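Local coordinates for hypothetical protein Atu2144 (Agrobacterium tumefaciens str., PDB 2ODF), which is of unknown function but belongs to the N-formylglutamate amidohydrolase family and may hydrolyse an N-acylated amino acid or a related amide, at the interface of chains A and B. Coordinates in Å, arbitrary orientation; residue numbers count along the deposited sequence, not the author numbering. Chains: chain A/B, Hypothetical protein Atu2144.

The interface of chains A and B. Residues chain A 127, 131-132, 208, 211-212, 216; chain B 116-117, 120.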
ATOM      1  N   TYR A 127       1.683   3.052   6.341  1.00 15.21           N
ATOM      2  CA  TYR A 127       2.123   3.864   5.214  1.00 15.02           C
ATOM      3  C   TYR A 127       0.970   4.599   4.557  1.00 15.45           C
ATOM      4  O   TYR A 127       1.028   5.829   4.377  1.00 14.00           O
ATOM      5  CB  TYR A 127       2.878   2.963   4.212  1.00 15.42           C
ATOM      6  CG  TYR A 127       3.247   3.582   2.892  1.00 14.71           C
ATOM      7  CD1 TYR A 127       4.287   4.502   2.776  1.00 15.45           C
ATOM      8  CD2 TYR A 127       2.581   3.198   1.724  1.00 13.94           C
ATOM      9  CE1 TYR A 127       4.643   5.028   1.516  1.00 15.62           C
ATOM     10  CE2 TYR A 127       2.941   3.694   0.502  1.00 15.28           C
ATOM     11  CZ  TYR A 127       3.946   4.607   0.387  1.00 15.93           C
ATOM     12  OH  TYR A 127       4.228   5.087  -0.877  1.00 14.45           O
ATOM     13  N   HIS A 131       0.270   8.900   4.527  1.00 16.92           N
ATOM     14  CA  HIS A 131       0.218   9.647   3.324  1.00 17.11           C
ATOM     15  C   HIS A 131      -1.165  10.133   2.964  1.00 18.06           C
ATOM     16  O   HIS A 131      -1.302  11.167   2.420  1.00 18.62           O
ATOM     17  CB  HIS A 131       0.955   8.942   2.216  1.00 18.06           C
ATOM     18  CG  HIS A 131       2.426   8.857   2.454  1.00 15.78           C
ATOM     19  ND1 HIS A 131       3.246   9.946   2.386  1.00 15.35           N
ATOM     20  CD2 HIS A 131       3.200   7.828   2.839  1.00 16.68           C
ATOM     21  CE1 HIS A 131       4.469   9.585   2.697  1.00 17.49           C
ATOM     22  NE2 HIS A 131       4.467   8.302   2.962  1.00 14.16           N
ATOM     23  N   ASP A 132      -2.181   9.366   3.288  1.00 17.71           N
ATOM     24  CA  ASP A 132      -3.538   9.760   3.019  1.00 18.41           C
ATOM     25  C   ASP A 132      -3.888  11.033   3.829  1.00 18.29           C
ATOM     26  O   ASP A 132      -4.585  11.858   3.388  1.00 17.85           O
ATOM     27  CB  ASP A 132      -4.518   8.631   3.323  1.00 17.85           C
ATOM     28  CG  ASP A 132      -4.664   7.613   2.178  1.00 19.96           C
ATOM     29  OD1 ASP A 132      -4.068   7.759   1.128  1.00 20.05           O
ATOM     30  OD2 ASP A 132      -5.403   6.687   2.360  1.00 19.76           O
ATOM     31  N   HIS A 208      10.944  10.634  -1.373  1.00 17.30           N
ATOM     32  CA  HIS A 208       9.624  10.018  -1.654  1.00 16.41           C
ATOM     33  C   HIS A 208       8.458  10.894  -1.261  1.00 15.69           C
ATOM     34  O   HIS A 208       7.555  11.165  -2.062  1.00 14.96           O
ATOM     35  CB  HIS A 208       9.534   8.663  -0.916  1.00 16.75           C
ATOM     36  CG  HIS A 208       8.293   7.890  -1.223  1.00 16.17           C
ATOM     37  ND1 HIS A 208       7.849   7.671  -2.507  1.00 16.67           N
ATOM     38  CD2 HIS A 208       7.394   7.299  -0.406  1.00 16.70           C
ATOM     39  CE1 HIS A 208       6.736   6.952  -2.462  1.00 16.05           C
ATOM     40  NE2 HIS A 208       6.455   6.700  -1.196  1.00 15.61           N
ATOM     41  N   ARG A 211       7.992  13.704  -3.562  1.00 15.52           N
ATOM     42  CA  ARG A 211       7.443  13.152  -4.806  1.00 16.26           C
ATOM     43  C   ARG A 211       5.943  12.863  -4.710  1.00 16.82           C
ATOM     44  O   ARG A 211       5.227  13.068  -5.693  1.00 16.57           O
ATOM     45  CB  ARG A 211       8.194  11.903  -5.274  1.00 16.46           C
ATOM     46  CG  ARG A 211       9.623  12.163  -5.702  1.00 16.84           C
ATOM     47  CD  ARG A 211      10.348  10.931  -6.195  1.00 17.65           C
ATOM     48  NE  ARG A 211      11.680  11.316  -6.657  1.00 21.57           N
ATOM     49  CZ  ARG A 211      12.628  10.465  -7.013  1.00 25.17           C
ATOM     50  NH1 ARG A 211      12.396   9.155  -7.005  1.00 25.55           N
ATOM     51  NH2 ARG A 211      13.813  10.935  -7.394  1.00 25.20           N
ATOM     52  N   LEU A 212       5.461  12.406  -3.550  1.00 17.08           N
ATOM     53  CA  LEU A 212       4.032  12.121  -3.369  1.00 17.38           C
ATOM     54  C   LEU A 212       3.156  13.352  -3.218  1.00 17.32           C
ATOM     55  O   LEU A 212       2.031  13.376  -3.719  1.00 17.67           O
ATOM     56  CB  LEU A 212       3.803  11.234  -2.141  1.00 17.06           C
ATOM     57  CG  LEU A 212       4.319   9.785  -2.147  1.00 18.57           C
ATOM     58  CD1 LEU A 212       3.719   9.033  -0.958  1.00 18.15           C
ATOM     59  CD2 LEU A 212       4.019   9.089  -3.480  1.00 16.68           C
ATOM     60  N   PRO A 216       3.549  16.845  -7.399  1.00 18.33           N
ATOM     61  CA  PRO A 216       2.367  16.708  -8.263  1.00 19.06           C
ATOM     62  C   PRO A 216       1.450  17.916  -8.254  1.00 19.33           C
ATOM     63  O   PRO A 216       0.668  18.068  -9.176  1.00 19.05           O
ATOM     64  CB  PRO A 216       1.651  15.449  -7.717  1.00 20.05           C
ATOM     65  CG  PRO A 216       2.622  14.790  -6.793  1.00 19.96           C
ATOM     66  CD  PRO A 216       3.538  15.869  -6.299  1.00 18.61           C
TER
ATOM     67  N   GLU B 116       5.870   8.224  -8.775  1.00 17.24           N
ATOM     68  CA  GLU B 116       5.580   7.744  -7.423  1.00 17.17           C
ATOM     69  C   GLU B 116       4.199   8.124  -6.938  1.00 16.25           C
ATOM     70  O   GLU B 116       3.509   7.317  -6.307  1.00 15.51           O
ATOM     71  CB  GLU B 116       6.685   8.189  -6.465  1.00 16.79           C
ATOM     72  CG  GLU B 116       7.928   7.362  -6.699  1.00 18.16           C
ATOM     73  CD  GLU B 116       9.099   7.722  -5.806  1.00 19.39           C
ATOM     74  OE1 GLU B 116       8.917   8.324  -4.737  1.00 22.33           O
ATOM     75  OE2 GLU B 116      10.216   7.378  -6.188  1.00 21.83           O
ATOM     76  N   ALA B 117       3.787   9.345  -7.244  1.00 15.49           N
ATOM     77  CA  ALA B 117       2.477   9.811  -6.858  1.00 16.12           C
ATOM     78  C   ALA B 117       1.384   8.963  -7.505  1.00 16.63           C
ATOM     79  O   ALA B 117       0.401   8.630  -6.843  1.00 16.16           O
ATOM     80  CB  ALA B 117       2.302  11.301  -7.184  1.00 15.08           C
ATOM     81  N   PHE B 120       1.105   5.503  -5.881  1.00 14.52           N
ATOM     82  CA  PHE B 120       0.485   5.594  -4.560  1.00 14.94           C
ATOM     83  C   PHE B 120      -1.014   5.754  -4.734  1.00 15.36           C
ATOM     84  O   PHE B 120      -1.819   5.126  -4.026  1.00 14.55           O
ATOM     85  CB  PHE B 120       1.013   6.759  -3.747  1.00 15.35           C
ATOM     86  CG  PHE B 120       0.369   6.856  -2.418  1.00 14.88           C
ATOM     87  CD1 PHE B 120       0.839   6.104  -1.369  1.00 15.22           C
ATOM     88  CD2 PHE B 120      -0.761   7.626  -2.227  1.00 18.44           C
ATOM     89  CE1 PHE B 120       0.250   6.163  -0.128  1.00 14.44           C
ATOM     90  CE2 PHE B 120      -1.399   7.665  -0.978  1.00 15.04           C
ATOM     91  CZ  PHE B 120      -0.877   6.926   0.065  1.00 17.33           C
TER
HETATM   92  O   HOH W   1       5.643  11.775  -8.071  1.00 21.46           O
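A two-fold symmetric helix-to-helix interface joins two copies of this N-formylglutamate amidohydrolase family protein in the deposited assembly, which may not be the biological dimer. The first turns of chain B helix 116-143 lie against the same helix of chain A and against its short helix 208-213, and the two-fold repeats the patch. B:Glu116, its chain extended beyond CG, sends its carboxylate between two basic side chains. A:His208 ND1 donates to B:Glu116 OE1 over 2.6 Å, nearly straight (172° at H); the acceptor lies in the imidazole plane, but the donor stands above the carboxylate plane. On the other ring nitrogen, A:His208 NE2 pairs with the A:Tyr127 phenol OH at 2.8 Å, so hydrogen bonds link phenol, imidazole and carboxylate and hold the imidazole's rotation from both nitrogens. The nearby acid may favour a positively charged imidazole. A:Arg211, extended from CG to NE, forms a salt bridge from NH1 to B:Glu116 OE2 (2.9 Å), with the guanidinium edge-on to the carboxylate and their planes 62° apart. Its methylene CD also packs against the carboxylate carbon.

Further along, B:Phe120, with CG anti to its backbone N (chi1 179°), points its ring at helix 116-143 of chain A. It and A:Tyr127 reach toward each other tip to tip, their rings edge-to-face, with B:Phe120 CD1 3.7 Å from A:Tyr127 CE2. At the far end, B:Phe120 CZ touches A:His131 CB at 3.5 Å, while CE2 lies near the carboxylate oxygen OD1 of A:Asp132. A:Leu212 crosses B:Phe120 at about a right angle: its CD2 branch reaches B:Phe120 CB at 3.8 Å and the backbone of B:Glu116, and its CD1 branch sits over one face of the A:His131 imidazole, toward its rim. Beside A:Leu212, B:Ala117 CB abuts A:Pro216 CG at 3.5 Å, and a water links B:Ala117 N to A:Arg211 O.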